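Local structure of natterin-like protein (Lethenteron camtschaticum, 6IUL) at residues Y176-I182 with V254-K260; I268-D274 with Y299-T305. The protein is a lamprey immune cytotoxin that probably recognises target cells through a jacalin-like lectin domain and forms pores in their membranes through an aerolysin-type module. One frame throughout, in Å; residues are numbered along the deposited sequence.

Contact 1 (Y176-I182 with V254-K260)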
loop_
_atom_site.group_PDB
_atom_site.type_symbol
_atom_site.label_atom_id
_atom_site.label_comp_id
_atom_site.label_asym_id
_atom_site.label_seq_id
_atom_site.Cartn_x
_atom_site.Cartn_y
_atom_site.Cartn_z
ATOM N N TYR A 176 -17.714 12.397 -35.185
ATOM C CA TYR A 176 -17.030 12.556 -36.467
ATOM C C TYR A 176 -18.094 12.781 -37.519
ATOM O O TYR A 176 -18.960 11.919 -37.716
ATOM C CB TYR A 176 -16.220 11.290 -36.795
ATOM C CG TYR A 176 -15.186 10.984 -35.754
ATOM C CD1 TYR A 176 -13.950 11.636 -35.761
ATOM C CD2 TYR A 176 -15.438 10.082 -34.739
ATOM C CE1 TYR A 176 -12.982 11.374 -34.797
ATOM C CE2 TYR A 176 -14.489 9.842 -33.749
ATOM C CZ TYR A 176 -13.279 10.482 -33.772
ATOM O OH TYR A 176 -12.378 10.238 -32.759
ATOM N N LYS A 177 -18.068 13.938 -38.154
ATOM C CA LYS A 177 -19.060 14.261 -39.152
ATOM C C LYS A 177 -18.392 14.430 -40.531
ATOM O O LYS A 177 -17.476 15.225 -40.687
ATOM C CB LYS A 177 -19.839 15.508 -38.761
ATOM C CG LYS A 177 -21.113 15.621 -39.599
ATOM C CD LYS A 177 -21.914 16.907 -39.406
ATOM C CE LYS A 177 -23.327 16.705 -39.990
ATOM N NZ LYS A 177 -24.074 17.968 -40.254
ATOM N N ASN A 178 -18.869 13.670 -41.507
ATOM C CA ASN A 178 -18.294 13.646 -42.858
ATOM C C ASN A 178 -19.253 14.341 -43.807
ATOM O O ASN A 178 -20.281 13.770 -44.236
ATOM C CB ASN A 178 -18.029 12.212 -43.349
ATOM C CG ASN A 178 -17.334 12.164 -44.710
ATOM O OD1 ASN A 178 -17.062 13.207 -45.295
ATOM N ND2 ASN A 178 -17.002 10.953 -45.192
ATOM N N ASP A 179 -18.906 15.593 -44.101
ATOM C CA ASP A 179 -19.711 16.457 -44.947
ATOM C C ASP A 179 -19.179 16.447 -46.383
ATOM O O ASP A 179 -19.704 17.162 -47.251
ATOM C CB ASP A 179 -19.691 17.882 -44.402
ATOM C CG ASP A 179 -20.659 18.085 -43.233
ATOM O OD1 ASP A 179 -21.611 17.314 -42.994
ATOM O OD2 ASP A 179 -20.494 19.106 -42.558
ATOM N N THR A 180 -18.194 15.594 -46.648
ATOM C CA THR A 180 -17.624 15.464 -47.979
ATOM C C THR A 180 -18.193 14.276 -48.745
ATOM O O THR A 180 -18.944 13.462 -48.201
ATOM C CB THR A 180 -16.103 15.336 -47.910
ATOM O OG1 THR A 180 -15.731 13.982 -47.678
ATOM C CG2 THR A 180 -15.552 16.242 -46.812
ATOM N N SER A 181 -17.783 14.175 -50.007
ATOM C CA SER A 181 -18.360 13.216 -50.942
ATOM C C SER A 181 -17.543 11.944 -51.030
ATOM O O SER A 181 -17.877 11.088 -51.810
ATOM C CB SER A 181 -18.468 13.884 -52.325
ATOM O OG SER A 181 -17.155 14.296 -52.748
ATOM N N ILE A 182 -16.521 11.793 -50.182
ATOM C CA ILE A 182 -15.792 10.538 -50.080
ATOM C C ILE A 182 -15.618 10.109 -48.604
ATOM O O ILE A 182 -15.491 10.956 -47.687
ATOM C CB ILE A 182 -14.403 10.644 -50.758
ATOM C CG1 ILE A 182 -13.763 9.265 -50.836
ATOM C CG2 ILE A 182 -13.501 11.643 -50.034
ATOM C CD1 ILE A 182 -14.638 8.201 -51.510
ATOM N N VAL A 254 -11.679 5.014 -37.114
ATOM C CA VAL A 254 -13.106 5.230 -37.266
ATOM C C VAL A 254 -13.386 5.605 -38.717
ATOM O O VAL A 254 -12.855 6.579 -39.233
ATOM C CB VAL A 254 -13.553 6.393 -36.353
ATOM C CG1 VAL A 254 -15.029 6.680 -36.518
ATOM C CG2 VAL A 254 -13.219 6.077 -34.883
ATOM N N THR A 255 -14.219 4.822 -39.377
ATOM C CA THR A 255 -14.567 5.068 -40.770
ATOM C C THR A 255 -15.932 5.726 -40.840
ATOM O O THR A 255 -16.879 5.233 -40.260
ATOM C CB THR A 255 -14.587 3.763 -41.534
ATOM O OG1 THR A 255 -13.290 3.208 -41.496
ATOM C CG2 THR A 255 -14.892 3.980 -42.976
ATOM N N VAL A 256 -16.023 6.864 -41.519
ATOM C CA VAL A 256 -17.270 7.618 -41.610
ATOM C C VAL A 256 -17.695 7.722 -43.076
ATOM O O VAL A 256 -16.980 8.303 -43.891
ATOM C CB VAL A 256 -17.117 9.005 -41.027
ATOM C CG1 VAL A 256 -18.495 9.673 -40.928
ATOM C CG2 VAL A 256 -16.402 8.929 -39.687
ATOM N N PRO A 257 -18.839 7.121 -43.420
ATOM C CA PRO A 257 -19.374 7.192 -44.805
ATOM C C PRO A 257 -19.679 8.632 -45.209
ATOM O O PRO A 257 -19.748 9.503 -44.346
ATOM C CB PRO A 257 -20.679 6.370 -44.747
ATOM C CG PRO A 257 -20.534 5.473 -43.554
ATOM C CD PRO A 257 -19.603 6.196 -42.574
ATOM N N THR A 258 -19.837 8.883 -46.503
ATOM C CA THR A 258 -20.183 10.211 -47.024
ATOM C C THR A 258 -21.508 10.722 -46.467
ATOM O O THR A 258 -22.513 9.987 -46.438
ATOM C CB THR A 258 -20.294 10.221 -48.575
ATOM O OG1 THR A 258 -21.290 9.301 -48.996
ATOM C CG2 THR A 258 -19.081 9.702 -49.198
ATOM N N HIS A 259 -21.479 11.970 -46.011
ATOM C CA HIS A 259 -22.668 12.673 -45.510
ATOM C C HIS A 259 -23.280 11.949 -44.337
ATOM O O HIS A 259 -24.498 11.785 -44.233
ATOM C CB HIS A 259 -23.679 12.931 -46.647
ATOM C CG HIS A 259 -23.123 13.808 -47.726
ATOM N ND1 HIS A 259 -22.789 13.331 -48.971
ATOM C CD2 HIS A 259 -22.774 15.118 -47.720
ATOM C CE1 HIS A 259 -22.302 14.320 -49.702
ATOM N NE2 HIS A 259 -22.275 15.413 -48.961
ATOM N N LYS A 260 -22.413 11.482 -43.454
ATOM C CA LYS A 260 -22.890 10.737 -42.288
ATOM C C LYS A 260 -22.111 11.165 -41.063
ATOM O O LYS A 260 -21.056 11.809 -41.162
ATOM C CB LYS A 260 -22.786 9.223 -42.516
ATOM C CG LYS A 260 -24.092 8.470 -42.347
ATOM C CD LYS A 260 -24.986 8.483 -43.589
ATOM C CE LYS A 260 -26.322 7.785 -43.326
ATOM N NZ LYS A 260 -26.935 8.204 -42.009
#
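Asn178 joins the two segments through both its backbone and its side-chain amide. Asn178 N gives a nearly straight hydrogen bond to Lys260 O (2.9 Å, 171°), while the return bond from Lys260 N is weak. Asn178 ND2 reaches across to Val256 O at 3.0 Å and back to Ile182 O at 2.9 Å. Both acceptors lie close to the amide plane, although each carbonyl is met from above its own plane. OD1 accepts from Thr180 N and Thr180 OG1, the former closing an Asx turn. With four bonds on its two polar atoms, the buried amide is held against rotation about CB-CG, a task suited to asparagine, which donates and accepts from one flat group. Its CG stands anti to the backbone N (chi1 -176°), which swings the amide over the turn. In this type II turn, Pro257 to Lys260, Thr258 takes the second position and His259 the left-handed backbone form (phi 60°) of the third. The imidazole of His259 lies under Thr180 O, which sits 3.8 Å above the ring centre, and Thr258 CG2 presses on Ser181 O at 3.2 Å. Toward the strands the contact turns apolar: Val256 CG1 meets Asn178 CB, Val256 CG2 meets Tyr176 CB at 3.7 Å, and Val254 CG1 approaches the Tyr176 ring obliquely. Phe188 and Tyr186 of strand 184-200 also pack on this tyrosine. Two chain reversals thus pack together, an Asx turn against a type II turn, at the far end of the elongated beta module, which by sequence belongs to the aerolysin/ETX-MTX2 toxins.

Contact 2 (I268-D274 with Y299-T305)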
loop_
_atom_site.group_PDB
_atom_site.type_symbol
_atom_site.label_atom_id
_atom_site.label_comp_id
_atom_site.label_asym_id
_atom_site.label_seq_id
_atom_site.Cartn_x
_atom_site.Cartn_y
_atom_site.Cartn_z
ATOM N N ILE A 268 -15.862 1.461 -19.902
ATOM C CA ILE A 268 -15.140 0.430 -19.152
ATOM C C ILE A 268 -16.038 -0.175 -18.114
ATOM O O ILE A 268 -16.947 0.475 -17.592
ATOM C CB ILE A 268 -13.857 0.968 -18.518
ATOM C CG1 ILE A 268 -12.906 -0.182 -18.220
ATOM C CG2 ILE A 268 -14.220 1.795 -17.317
ATOM C CD1 ILE A 268 -11.550 0.217 -17.673
ATOM N N GLY A 269 -15.841 -1.460 -17.856
ATOM C CA GLY A 269 -16.663 -2.133 -16.832
ATOM C C GLY A 269 -15.950 -2.239 -15.484
ATOM O O GLY A 269 -14.765 -2.542 -15.434
ATOM N N ARG A 270 -16.686 -2.030 -14.415
ATOM C CA ARG A 270 -16.169 -2.064 -13.050
ATOM C C ARG A 270 -16.940 -3.102 -12.240
ATOM O O ARG A 270 -18.174 -3.105 -12.235
ATOM C CB ARG A 270 -16.391 -0.700 -12.423
ATOM C CG ARG A 270 -15.965 -0.543 -10.992
ATOM C CD ARG A 270 -16.392 0.829 -10.490
ATOM N NE ARG A 270 -15.789 1.145 -9.184
ATOM C CZ ARG A 270 -16.267 0.760 -7.992
ATOM N NH1 ARG A 270 -17.369 0.009 -7.905
ATOM N NH2 ARG A 270 -15.640 1.145 -6.880
ATOM N N ALA A 271 -16.222 -3.956 -11.530
ATOM C CA ALA A 271 -16.867 -4.973 -10.708
ATOM C C ALA A 271 -16.283 -5.056 -9.319
ATOM O O ALA A 271 -15.070 -5.201 -9.163
ATOM C CB ALA A 271 -16.781 -6.332 -11.392
ATOM N N ASP A 272 -17.171 -4.947 -8.320
ATOM C CA ASP A 272 -16.865 -5.225 -6.910
ATOM C C ASP A 272 -16.973 -6.701 -6.668
ATOM O O ASP A 272 -17.972 -7.302 -7.023
ATOM C CB ASP A 272 -17.822 -4.484 -5.971
ATOM C CG ASP A 272 -17.507 -2.981 -5.900
ATOM O OD1 ASP A 272 -16.410 -2.610 -5.443
ATOM O OD2 ASP A 272 -18.338 -2.156 -6.307
ATOM N N ILE A 273 -15.932 -7.283 -6.071
ATOM C CA ILE A 273 -15.900 -8.705 -5.809
ATOM C C ILE A 273 -15.956 -8.980 -4.305
ATOM O O ILE A 273 -15.192 -8.405 -3.523
ATOM C CB ILE A 273 -14.650 -9.357 -6.407
ATOM C CG1 ILE A 273 -14.547 -9.017 -7.895
ATOM C CG2 ILE A 273 -14.673 -10.859 -6.174
ATOM C CD1 ILE A 273 -13.412 -9.694 -8.645
ATOM N N ASP A 274 -16.869 -9.861 -3.896
ATOM C CA ASP A 274 -17.071 -10.171 -2.484
ATOM C C ASP A 274 -17.337 -11.678 -2.404
ATOM O O ASP A 274 -18.389 -12.138 -2.837
ATOM C CB ASP A 274 -18.228 -9.342 -1.915
ATOM C CG ASP A 274 -18.382 -9.482 -0.396
ATOM O OD1 ASP A 274 -18.376 -10.617 0.132
ATOM O OD2 ASP A 274 -18.551 -8.449 0.290
ATOM N N TYR A 299 -12.697 -12.480 0.669
ATOM C CA TYR A 299 -11.955 -11.694 -0.291
ATOM C C TYR A 299 -12.822 -10.589 -0.805
ATOM O O TYR A 299 -13.957 -10.820 -1.254
ATOM C CB TYR A 299 -11.426 -12.550 -1.447
ATOM C CG TYR A 299 -10.735 -11.757 -2.527
ATOM C CD1 TYR A 299 -9.393 -11.414 -2.423
ATOM C CD2 TYR A 299 -11.440 -11.293 -3.647
ATOM C CE1 TYR A 299 -8.763 -10.670 -3.392
ATOM C CE2 TYR A 299 -10.811 -10.550 -4.636
ATOM C CZ TYR A 299 -9.475 -10.237 -4.511
ATOM O OH TYR A 299 -8.827 -9.483 -5.461
ATOM N N LYS A 300 -12.288 -9.375 -0.709
ATOM C CA LYS A 300 -12.901 -8.178 -1.235
ATOM C C LYS A 300 -11.953 -7.636 -2.309
ATOM O O LYS A 300 -10.754 -7.432 -2.074
ATOM C CB LYS A 300 -13.098 -7.132 -0.144
ATOM C CG LYS A 300 -14.294 -7.383 0.752
ATOM C CD LYS A 300 -14.667 -6.157 1.572
ATOM C CE LYS A 300 -15.923 -6.412 2.400
ATOM N NZ LYS A 300 -17.161 -6.410 1.557
ATOM N N GLY A 301 -12.494 -7.402 -3.491
ATOM C CA GLY A 301 -11.712 -6.876 -4.570
ATOM C C GLY A 301 -12.451 -5.824 -5.375
ATOM O O GLY A 301 -13.654 -5.707 -5.313
ATOM N N LEU A 302 -11.683 -5.082 -6.155
ATOM C CA LEU A 302 -12.198 -4.200 -7.169
ATOM C C LEU A 302 -11.406 -4.476 -8.437
ATOM O O LEU A 302 -10.167 -4.491 -8.421
ATOM C CB LEU A 302 -12.037 -2.745 -6.754
ATOM C CG LEU A 302 -12.508 -1.702 -7.800
ATOM C CD1 LEU A 302 -13.989 -1.892 -8.095
ATOM C CD2 LEU A 302 -12.313 -0.276 -7.297
ATOM N N THR A 303 -12.107 -4.760 -9.525
ATOM C CA THR A 303 -11.441 -5.014 -10.786
ATOM C C THR A 303 -12.165 -4.295 -11.930
ATOM O O THR A 303 -13.298 -3.797 -11.759
ATOM C CB THR A 303 -11.343 -6.514 -11.072
ATOM O OG1 THR A 303 -10.398 -6.732 -12.126
ATOM C CG2 THR A 303 -12.690 -7.113 -11.471
ATOM N N TYR A 304 -11.495 -4.226 -13.072
ATOM C CA TYR A 304 -12.026 -3.569 -14.256
ATOM C C TYR A 304 -11.821 -4.464 -15.462
ATOM O O TYR A 304 -10.860 -5.226 -15.514
ATOM C CB TYR A 304 -11.366 -2.220 -14.518
ATOM C CG TYR A 304 -11.726 -1.117 -13.570
ATOM C CD1 TYR A 304 -11.057 -0.963 -12.344
ATOM C CD2 TYR A 304 -12.704 -0.184 -13.901
ATOM C CE1 TYR A 304 -11.368 0.070 -11.477
ATOM C CE2 TYR A 304 -13.028 0.862 -13.038
ATOM C CZ TYR A 304 -12.360 0.971 -11.821
ATOM O OH TYR A 304 -12.705 2.004 -10.972
ATOM N N THR A 305 -12.734 -4.355 -16.438
ATOM C CA THR A 305 -12.534 -4.997 -17.740
ATOM C C THR A 305 -11.618 -4.124 -18.598
ATOM O O THR A 305 -11.187 -3.044 -18.197
ATOM C CB THR A 305 -13.875 -5.143 -18.500
ATOM O OG1 THR A 305 -14.407 -3.848 -18.766
ATOM C CG2 THR A 305 -14.885 -5.862 -17.650
#
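Strands 268-274 and 299-304 run antiparallel, in regular alternation of hydrogen-bonded and non-hydrogen-bonded pairs. Ala271 with Thr303 and Ile273 with Gly301 each exchange two backbone bonds; that from Ile273 N to Gly301 O is almost straight (2.9 Å, 178°). At the end of the ladder Thr305 N still donates to Gly269 O, but Gly269 N turns to the side-chain hydroxyl, Thr305 OG1, at 2.9 Å. Polar and mixed side chains occupy the face of Arg270, Asp272 and Asp274. Arg270 runs extended from CG to NE, and Leu302 CD1 lies 3.5 Å above the centre of one face of the Arg270 guanidinium. Tyr304 OH comes to the edge of the same group, the ring standing almost perpendicular to it (86°). Asp272 OD2 takes a hydrogen bond from Arg270 NH1, and Lys300 NZ, brought round by a bend at chi4 (-74°), forms a salt bridge with Asp274 OD2 at 2.8 Å. Mostly apolar groups, with Thr303 among them, fill the other face. There Ile273 CG2 touches the edge of the Tyr299 ring, and Ile273 CD1 meets Thr303 CG2. Gly301 suits its place because a CB would collide with the Tyr299 ring. Tyr299 OH hydrogen-bonds to Ser198 of strand 184-200; Pro219 and Phe230, packing on Ile273, place hairpin 212-238 over this face. The pairing is a beta hairpin with one mixed, charge-rich face and one largely apolar face, within an aerolysin-type module.

Overall arrangement
From the N terminus, the chain passes the lectin-like strands before strand 166-178 leads to the first segment of contact 1. That contact closes a long loop of 71 intervening residues, mostly strand, which includes hairpin 212-238. Only then does strand 260-285 carry the chain to contact 2, which closes a shorter excursion of 24 residues; the two are in series, neither nested nor crossed. The centres of contact 1 and contact 2 lie about 38 Å apart. Between contact 1 and contact 2 the nearest atoms are about 16 Å apart. Contact 1 fastens the distal end, where strands 166-178, 241-256 and 260-285 meet, whereas contact 2 zips strand 260-285 to strand 290-313 nearer the middle.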